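Local coordinates for protein acyl-coenzyme A oxidase acox-1.1 (Caenorhabditis elegans, PDB 5K3H) that catalyses the FAD-dependent desaturation of acyl-CoA thioesters to (2E)-enoyl-CoA, passing electrons to oxygen to give hydrogen peroxide, in the first step of peroxisomal beta-oxidation, at residues B[57-62]-B[76-81]; B[63-68]-B[641-646]. All blocks are in the same frame, centred on the assembly; numbering follows the deposited sequence.

In the fold
From the N terminus, the chain leaves helix 38-52 and runs as one irregular connection through 57-62 and then 63-68, where helix 68-85 begins. Contact 1 closes a short loop: 13 residues separate 57-62 from 76-81, so the connection packs against the helix it leads into. Contact 2 closes a very long one, 572 residues, by bringing 641-646 of the C-terminal region against 63-68. The two contacts cross, since 63-68 lies between the segments of contact 1 while 641-646 lies far beyond 76-81; their centres are about 16 Å apart. They touch where Met66 CE meets Met61 O at 3.4 Å and where Pro62 packs on Trp643. Both also border the second subunit.

Contact 1: residues B[57-62]-B[76-81]; sequences LHDSMP and ARKLTV
The irregular backbone of 57-62 passes beside helical residues 76-81, nearest at Leu57 and Lys78, whose CA atoms are 5.8 Å apart. This is loop-on-helix packing in the N-terminal region of the acyl-CoA oxidase fold: the connection after helix 38-52 lies against helix 68-85, the helix that follows it. At one end the contact is apolar. Leu57 CB points away from the helix, but the branch turns back, and the two side chains cross obliquely, Leu57 CD2 lying 3.7 Å from Val81 CG1. Val81 CG1 is set anti to its backbone N (chi1 -180°), on the side facing the leucine. His58 O lies at the edge of the Arg77 guanidinium, in the plane of that group, 3.2 Å from Arg77 NH2; the stronger partner of this group is Glu74, in a salt bridge. Lys78, bent at chi3 (-81°), carries its CD past the carbonyl oxygens of Leu57 and His58 and delivers its ammonium to Asp59. Val105 O also accepts from that ammonium, and Asp59 OD2 pairs with Arg626, so each carboxylate oxygen has a cationic partner, which would probably favour the ionised form. The salt bridge itself uses the other carboxylate oxygen, Asp59 OD1, 2.6 Å from Lys78 NZ.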
ATOM      1  N   LEU B  57     -11.229 -21.729 -21.480  1.00 33.13           N
ATOM      2  CA  LEU B  57     -11.474 -20.482 -20.778  1.00 31.41           C
ATOM      3  C   LEU B  57     -10.664 -20.361 -19.489  1.00 30.77           C
ATOM      4  O   LEU B  57     -10.964 -19.488 -18.669  1.00 32.34           O
ATOM      5  CB  LEU B  57     -12.969 -20.318 -20.488  1.00 30.26           C
ATOM      6  CG  LEU B  57     -13.850 -19.935 -21.676  1.00 29.65           C
ATOM      7  CD1 LEU B  57     -15.296 -19.952 -21.296  1.00 29.07           C
ATOM      8  CD2 LEU B  57     -13.469 -18.558 -22.169  1.00 29.35           C
ATOM      9  N   HIS B  58      -9.697 -21.248 -19.257  1.00 30.12           N
ATOM     10  CA  HIS B  58      -8.875 -21.183 -18.054  1.00 29.99           C
ATOM     11  C   HIS B  58      -7.568 -20.436 -18.302  1.00 29.58           C
ATOM     12  O   HIS B  58      -7.095 -20.321 -19.438  1.00 28.85           O
ATOM     13  CB  HIS B  58      -8.568 -22.586 -17.530  1.00 30.10           C
ATOM     14  CG  HIS B  58      -9.787 -23.367 -17.151  1.00 31.21           C
ATOM     15  ND1 HIS B  58      -9.733 -24.692 -16.776  1.00 30.84           N
ATOM     16  CD2 HIS B  58     -11.086 -22.998 -17.046  1.00 31.16           C
ATOM     17  CE1 HIS B  58     -10.951 -25.111 -16.483  1.00 31.30           C
ATOM     18  NE2 HIS B  58     -11.789 -24.104 -16.639  1.00 31.45           N
ATOM     19  N   ASP B  59      -6.988 -19.915 -17.216  1.00 26.45           N
ATOM     20  CA  ASP B  59      -5.645 -19.364 -17.305  1.00 25.85           C
ATOM     21  C   ASP B  59      -4.713 -20.458 -17.799  1.00 25.26           C
ATOM     22  O   ASP B  59      -4.676 -21.550 -17.224  1.00 26.19           O
ATOM     23  CB  ASP B  59      -5.160 -18.879 -15.935  1.00 26.44           C
ATOM     24  CG  ASP B  59      -6.018 -17.775 -15.341  1.00 27.79           C
ATOM     25  OD1 ASP B  59      -6.776 -17.112 -16.078  1.00 27.40           O
ATOM     26  OD2 ASP B  59      -5.951 -17.594 -14.106  1.00 31.00           O
ATOM     27  N   SER B  60      -3.949 -20.166 -18.860  1.00 27.28           N
ATOM     28  CA  SER B  60      -3.029 -21.171 -19.393  1.00 27.40           C
ATOM     29  C   SER B  60      -1.886 -21.442 -18.424  1.00 27.59           C
ATOM     30  O   SER B  60      -1.359 -22.558 -18.395  1.00 26.87           O
ATOM     31  CB  SER B  60      -2.479 -20.751 -20.759  1.00 26.73           C
ATOM     32  OG  SER B  60      -1.852 -19.475 -20.708  1.00 26.63           O
ATOM     33  N   MET B  61      -1.492 -20.453 -17.629  1.00 25.09           N
ATOM     34  CA  MET B  61      -0.584 -20.674 -16.509  1.00 25.60           C
ATOM     35  C   MET B  61      -0.875 -19.620 -15.449  1.00 24.08           C
ATOM     36  O   MET B  61      -1.643 -18.681 -15.692  1.00 22.75           O
ATOM     37  CB  MET B  61       0.879 -20.613 -16.960  1.00 28.61           C
ATOM     38  CG  MET B  61       1.236 -19.403 -17.761  1.00 30.59           C
ATOM     39  SD  MET B  61       3.021 -19.252 -17.924  1.00 39.90           S
ATOM     40  CE  MET B  61       3.506 -20.979 -17.833  1.00 38.63           C
ATOM     41  N   PRO B  62      -0.285 -19.747 -14.252  1.00 21.73           N
ATOM     42  CA  PRO B  62      -0.487 -18.702 -13.231  1.00 22.01           C
ATOM     43  C   PRO B  62      -0.089 -17.316 -13.746  1.00 22.46           C
ATOM     44  O   PRO B  62       1.034 -17.102 -14.220  1.00 22.43           O
ATOM     45  CB  PRO B  62       0.406 -19.164 -12.073  1.00 21.85           C
ATOM     46  CG  PRO B  62       0.395 -20.642 -12.208  1.00 21.73           C
ATOM     47  CD  PRO B  62       0.407 -20.920 -13.685  1.00 21.71           C
ATOM     48  N   ALA B  76      -6.467 -11.475 -24.642  1.00 29.41           N
ATOM     49  CA  ALA B  76      -7.137 -11.407 -25.944  1.00 29.58           C
ATOM     50  C   ALA B  76      -7.611 -12.786 -26.393  1.00 29.89           C
ATOM     51  O   ALA B  76      -8.717 -12.929 -26.933  1.00 29.29           O
ATOM     52  CB  ALA B  76      -6.200 -10.792 -26.987  1.00 30.50           C
ATOM     53  N   ARG B  77      -6.782 -13.811 -26.184  1.00 28.37           N
ATOM     54  CA  ARG B  77      -7.187 -15.187 -26.452  1.00 30.05           C
ATOM     55  C   ARG B  77      -8.522 -15.524 -25.788  1.00 30.06           C
ATOM     56  O   ARG B  77      -9.498 -15.870 -26.467  1.00 27.90           O
ATOM     57  CB  ARG B  77      -6.091 -16.138 -25.972  1.00 31.03           C
ATOM     58  CG  ARG B  77      -6.267 -17.576 -26.420  1.00 32.84           C
ATOM     59  CD  ARG B  77      -5.241 -18.498 -25.764  1.00 32.55           C
ATOM     60  NE  ARG B  77      -5.420 -18.643 -24.326  1.00 32.29           N
ATOM     61  CZ  ARG B  77      -6.413 -19.337 -23.763  1.00 32.49           C
ATOM     62  NH1 ARG B  77      -7.331 -19.937 -24.511  1.00 31.20           N
ATOM     63  NH2 ARG B  77      -6.503 -19.420 -22.444  1.00 34.18           N
ATOM     64  N   LYS B  78      -8.583 -15.408 -24.450  1.00 29.36           N
ATOM     65  CA  LYS B  78      -9.804 -15.736 -23.707  1.00 29.72           C
ATOM     66  C   LYS B  78     -10.965 -14.847 -24.111  1.00 29.26           C
ATOM     67  O   LYS B  78     -12.119 -15.300 -24.152  1.00 27.69           O
ATOM     68  CB  LYS B  78      -9.558 -15.611 -22.204  1.00 30.37           C
ATOM     69  CG  LYS B  78      -8.551 -16.600 -21.706  1.00 32.10           C
ATOM     70  CD  LYS B  78      -8.553 -16.706 -20.207  1.00 33.27           C
ATOM     71  CE  LYS B  78      -7.752 -15.555 -19.626  1.00 35.95           C
ATOM     72  NZ  LYS B  78      -7.364 -15.823 -18.218  1.00 37.97           N
ATOM     73  N   LEU B  79     -10.687 -13.582 -24.419  1.00 29.04           N
ATOM     74  CA  LEU B  79     -11.761 -12.673 -24.790  1.00 29.96           C
ATOM     75  C   LEU B  79     -12.476 -13.146 -26.056  1.00 29.32           C
ATOM     76  O   LEU B  79     -13.712 -13.145 -26.113  1.00 28.30           O
ATOM     77  CB  LEU B  79     -11.190 -11.265 -24.961  1.00 30.89           C
ATOM     78  CG  LEU B  79     -12.112 -10.053 -25.010  1.00 32.93           C
ATOM     79  CD1 LEU B  79     -13.047 -10.038 -23.815  1.00 32.24           C
ATOM     80  CD2 LEU B  79     -11.240  -8.812 -25.004  1.00 34.08           C
ATOM     81  N   THR B  80     -11.723 -13.583 -27.075  1.00 31.68           N
ATOM     82  CA  THR B  80     -12.367 -14.055 -28.299  1.00 32.33           C
ATOM     83  C   THR B  80     -13.176 -15.326 -28.046  1.00 30.74           C
ATOM     84  O   THR B  80     -14.282 -15.479 -28.584  1.00 30.13           O
ATOM     85  CB  THR B  80     -11.338 -14.281 -29.410  1.00 34.01           C
ATOM     86  OG1 THR B  80     -10.381 -15.246 -28.984  1.00 36.37           O
ATOM     87  CG2 THR B  80     -10.629 -12.994 -29.802  1.00 34.33           C
ATOM     88  N   VAL B  81     -12.656 -16.247 -27.228  1.00 31.56           N
ATOM     89  CA  VAL B  81     -13.443 -17.432 -26.886  1.00 31.09           C
ATOM     90  C   VAL B  81     -14.731 -17.040 -26.169  1.00 31.89           C
ATOM     91  O   VAL B  81     -15.793 -17.621 -26.423  1.00 31.01           O
ATOM     92  CB  VAL B  81     -12.608 -18.405 -26.043  1.00 30.59           C
ATOM     93  CG1 VAL B  81     -13.437 -19.627 -25.697  1.00 31.18           C
ATOM     94  CG2 VAL B  81     -11.344 -18.785 -26.789  1.00 30.49           C
TER

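Contact 2: residues B[63-68]-B[641-646]; sequences LPYMTR and FKWAKE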
ATOM      1  N   LEU B  63      -1.030 -16.370 -13.643  1.00 23.01           N
ATOM      2  CA  LEU B  63      -0.790 -15.019 -14.156  1.00 23.14           C
ATOM      3  C   LEU B  63       0.486 -14.369 -13.633  1.00 22.34           C
ATOM      4  O   LEU B  63       1.130 -13.644 -14.411  1.00 21.57           O
ATOM      5  CB  LEU B  63      -2.002 -14.116 -13.880  1.00 23.27           C
ATOM      6  CG  LEU B  63      -3.334 -14.596 -14.457  1.00 23.78           C
ATOM      7  CD1 LEU B  63      -4.382 -13.490 -14.433  1.00 24.28           C
ATOM      8  CD2 LEU B  63      -3.176 -15.157 -15.883  1.00 23.82           C
ATOM      9  N   PRO B  64       0.901 -14.543 -12.367  1.00 21.80           N
ATOM     10  CA  PRO B  64       2.153 -13.903 -11.931  1.00 20.77           C
ATOM     11  C   PRO B  64       3.392 -14.448 -12.638  1.00 20.71           C
ATOM     12  O   PRO B  64       4.453 -13.807 -12.567  1.00 20.97           O
ATOM     13  CB  PRO B  64       2.201 -14.203 -10.426  1.00 20.75           C
ATOM     14  CG  PRO B  64       0.804 -14.531 -10.033  1.00 20.84           C
ATOM     15  CD  PRO B  64       0.168 -15.140 -11.226  1.00 21.29           C
ATOM     16  N   TYR B  65       3.301 -15.598 -13.319  1.00 22.53           N
ATOM     17  CA  TYR B  65       4.454 -16.089 -14.078  1.00 22.59           C
ATOM     18  C   TYR B  65       4.717 -15.299 -15.341  1.00 23.32           C
ATOM     19  O   TYR B  65       5.852 -15.317 -15.817  1.00 23.50           O
ATOM     20  CB  TYR B  65       4.286 -17.533 -14.541  1.00 22.03           C
ATOM     21  CG  TYR B  65       4.265 -18.619 -13.506  1.00 21.53           C
ATOM     22  CD1 TYR B  65       4.432 -18.348 -12.157  1.00 20.91           C
ATOM     23  CD2 TYR B  65       4.090 -19.938 -13.903  1.00 21.54           C
ATOM     24  CE1 TYR B  65       4.400 -19.362 -11.234  1.00 20.82           C
ATOM     25  CE2 TYR B  65       4.064 -20.954 -12.994  1.00 21.35           C
ATOM     26  CZ  TYR B  65       4.214 -20.672 -11.662  1.00 21.02           C
ATOM     27  OH  TYR B  65       4.189 -21.715 -10.771  1.00 20.75           O
ATOM     28  N   MET B  66       3.705 -14.610 -15.874  1.00 23.12           N
ATOM     29  CA  MET B  66       3.697 -14.096 -17.232  1.00 24.02           C
ATOM     30  C   MET B  66       4.248 -12.671 -17.295  1.00 24.60           C
ATOM     31  O   MET B  66       4.002 -11.847 -16.410  1.00 24.97           O
ATOM     32  CB  MET B  66       2.268 -14.094 -17.772  1.00 25.75           C
ATOM     33  CG  MET B  66       1.583 -15.441 -17.879  1.00 27.69           C
ATOM     34  SD  MET B  66      -0.071 -15.172 -18.582  1.00 31.11           S
ATOM     35  CE  MET B  66      -0.886 -16.749 -18.428  1.00 31.33           C
ATOM     36  N   THR B  67       4.958 -12.366 -18.380  1.00 24.75           N
ATOM     37  CA  THR B  67       5.294 -10.978 -18.657  1.00 24.82           C
ATOM     38  C   THR B  67       4.035 -10.208 -19.063  1.00 24.63           C
ATOM     39  O   THR B  67       2.971 -10.794 -19.321  1.00 25.41           O
ATOM     40  CB  THR B  67       6.348 -10.895 -19.760  1.00 25.49           C
ATOM     41  OG1 THR B  67       5.783 -11.405 -20.975  1.00 28.44           O
ATOM     42  CG2 THR B  67       7.541 -11.756 -19.405  1.00 24.67           C
ATOM     43  N   ARG B  68       4.165  -8.875 -19.126  1.00 22.34           N
ATOM     44  CA  ARG B  68       3.045  -8.039 -19.556  1.00 23.09           C
ATOM     45  C   ARG B  68       2.578  -8.422 -20.954  1.00 24.23           C
ATOM     46  O   ARG B  68       1.371  -8.527 -21.220  1.00 25.30           O
ATOM     47  CB  ARG B  68       3.426  -6.555 -19.527  1.00 23.17           C
ATOM     48  CG  ARG B  68       2.214  -5.676 -19.746  1.00 21.96           C
ATOM     49  CD  ARG B  68       2.462  -4.167 -19.776  1.00 21.66           C
ATOM     50  NE  ARG B  68       1.161  -3.505 -19.862  1.00 21.43           N
ATOM     51  CZ  ARG B  68       0.959  -2.205 -20.013  1.00 21.34           C
ATOM     52  NH1 ARG B  68       1.979  -1.354 -20.095  1.00 20.82           N
ATOM     53  NH2 ARG B  68      -0.285  -1.755 -20.059  1.00 22.31           N
ATOM     54  N   PHE B 641       4.849 -25.037  -2.721  1.00 24.49           N
ATOM     55  CA  PHE B 641       6.061 -25.673  -3.227  1.00 25.28           C
ATOM     56  C   PHE B 641       5.962 -25.923  -4.733  1.00 25.81           C
ATOM     57  O   PHE B 641       6.874 -25.569  -5.489  1.00 26.04           O
ATOM     58  CB  PHE B 641       6.284 -26.972  -2.461  1.00 25.42           C
ATOM     59  CG  PHE B 641       7.618 -27.602  -2.699  1.00 25.07           C
ATOM     60  CD1 PHE B 641       8.720 -26.821  -3.042  1.00 25.09           C
ATOM     61  CD2 PHE B 641       7.782 -28.976  -2.553  1.00 24.66           C
ATOM     62  CE1 PHE B 641       9.958 -27.408  -3.267  1.00 24.78           C
ATOM     63  CE2 PHE B 641       9.015 -29.571  -2.768  1.00 24.97           C
ATOM     64  CZ  PHE B 641      10.103 -28.786  -3.129  1.00 25.21           C
ATOM     65  N   LYS B 642       4.830 -26.472  -5.202  1.00 25.77           N
ATOM     66  CA  LYS B 642       4.638 -26.638  -6.642  1.00 27.03           C
ATOM     67  C   LYS B 642       4.700 -25.305  -7.368  1.00 26.32           C
ATOM     68  O   LYS B 642       5.338 -25.193  -8.428  1.00 25.61           O
ATOM     69  CB  LYS B 642       3.300 -27.315  -6.956  1.00 29.58           C
ATOM     70  CG  LYS B 642       3.252 -28.802  -6.689  1.00 34.48           C
ATOM     71  CD  LYS B 642       1.935 -29.433  -7.195  1.00 37.93           C
ATOM     72  CE  LYS B 642       1.898 -30.961  -6.899  1.00 39.78           C
ATOM     73  NZ  LYS B 642       0.860 -31.375  -5.903  1.00 40.96           N
ATOM     74  N   TRP B 643       3.992 -24.294  -6.841  1.00 23.20           N
ATOM     75  CA  TRP B 643       3.967 -22.974  -7.465  1.00 22.36           C
ATOM     76  C   TRP B 643       5.377 -22.401  -7.628  1.00 22.93           C
ATOM     77  O   TRP B 643       5.684 -21.757  -8.642  1.00 23.82           O
ATOM     78  CB  TRP B 643       3.074 -22.044  -6.631  1.00 21.52           C
ATOM     79  CG  TRP B 643       2.756 -20.736  -7.285  1.00 20.20           C
ATOM     80  CD1 TRP B 643       1.691 -20.462  -8.109  1.00 19.95           C
ATOM     81  CD2 TRP B 643       3.491 -19.523  -7.166  1.00 18.89           C
ATOM     82  NE1 TRP B 643       1.738 -19.156  -8.522  1.00 18.96           N
ATOM     83  CE2 TRP B 643       2.826 -18.552  -7.951  1.00 18.66           C
ATOM     84  CE3 TRP B 643       4.646 -19.153  -6.466  1.00 18.77           C
ATOM     85  CZ2 TRP B 643       3.282 -17.236  -8.053  1.00 18.54           C
ATOM     86  CZ3 TRP B 643       5.092 -17.852  -6.567  1.00 18.36           C
ATOM     87  CH2 TRP B 643       4.414 -16.909  -7.356  1.00 18.64           C
ATOM     88  N   ALA B 644       6.223 -22.565  -6.609  1.00 22.82           N
ATOM     89  CA  ALA B 644       7.622 -22.141  -6.694  1.00 23.85           C
ATOM     90  C   ALA B 644       8.397 -22.977  -7.707  1.00 24.37           C
ATOM     91  O   ALA B 644       9.080 -22.434  -8.584  1.00 25.07           O
ATOM     92  CB  ALA B 644       8.283 -22.232  -5.316  1.00 23.59           C
ATOM     93  N   LYS B 645       8.308 -24.307  -7.592  1.00 22.49           N
ATOM     94  CA  LYS B 645       9.108 -25.180  -8.450  1.00 24.29           C
ATOM     95  C   LYS B 645       8.815 -24.957  -9.930  1.00 24.89           C
ATOM     96  O   LYS B 645       9.711 -25.114 -10.764  1.00 24.36           O
ATOM     97  CB  LYS B 645       8.881 -26.644  -8.072  1.00 24.64           C
ATOM     98  CG  LYS B 645       9.715 -27.073  -6.872  1.00 26.61           C
ATOM     99  CD  LYS B 645       9.624 -28.570  -6.630  1.00 28.62           C
ATOM    100  CE  LYS B 645       8.187 -28.949  -6.315  1.00 29.16           C
ATOM    101  NZ  LYS B 645       8.023 -30.357  -5.896  1.00 29.79           N
ATOM    102  N   GLU B 646       7.578 -24.589 -10.271  1.00 26.57           N
ATOM    103  CA  GLU B 646       7.145 -24.408 -11.653  1.00 25.53           C
ATOM    104  C   GLU B 646       7.260 -22.962 -12.142  1.00 23.30           C
ATOM    105  O   GLU B 646       6.837 -22.661 -13.268  1.00 21.26           O
ATOM    106  CB  GLU B 646       5.706 -24.927 -11.799  1.00 28.61           C
ATOM    107  CG  GLU B 646       5.590 -26.445 -11.587  1.00 31.71           C
ATOM    108  CD  GLU B 646       4.147 -26.934 -11.471  1.00 36.58           C
ATOM    109  OE1 GLU B 646       3.234 -26.118 -11.721  1.00 36.95           O
ATOM    110  OE2 GLU B 646       3.918 -28.133 -11.138  1.00 41.72           O
TER
HETATM  111  O   HOH W   1       2.176 -23.713 -11.015  1.00 22.31           O
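Two hydrogen bonds grip the phenol oxygen of Tyr65, one given and one received. As donor, Tyr65 OH reaches Trp643 O at 2.6 Å; the C=O...O angle of 122° and the approach in the carbonyl plane place it on a lone pair. As acceptor, Tyr65 OH takes a bond from a water 2.8 Å away, which also donates to Glu646 OE1 at 2.7 Å and so links phenol and carboxylate. The water thus gives one hydrogen to each oxygen.

Tyr65 CG lies anti to its carbonyl carbon (chi1 -67°), and the ring slides past the Trp643 side chain in the opposite direction. Their planes make 50°, an oblique pairing in which Tyr65 CE1 sits 3.7 Å above the indole plane, offset toward the rim. Pro64 meets the same indole at its edge instead: Pro64 CB is in plane, 4.0 Å from Trp643 CZ2. The other flank of the phenol passes close to the end of the helix, with Tyr65 CE2 3.3 Å from Glu646 O, while Glu646 CB packs on the phenol oxygen. Replacing Tyr65 by an alanine would remove both hydrogen bonds and the contact of CE1 with the indole face, and would probably loosen the hold of 63-68 on the helix end.

Trp643 also packs on Ile239 of the second subunit, so Trp643 takes part in the dimer contact as well. The arrangement is surface packing away from the annotated sites: a short 3-10 turn, 63-65, in the N-terminal region of the acyl-CoA oxidase fold, docked by a tyrosine onto the last turn of helix 636-645 from the C-terminal region.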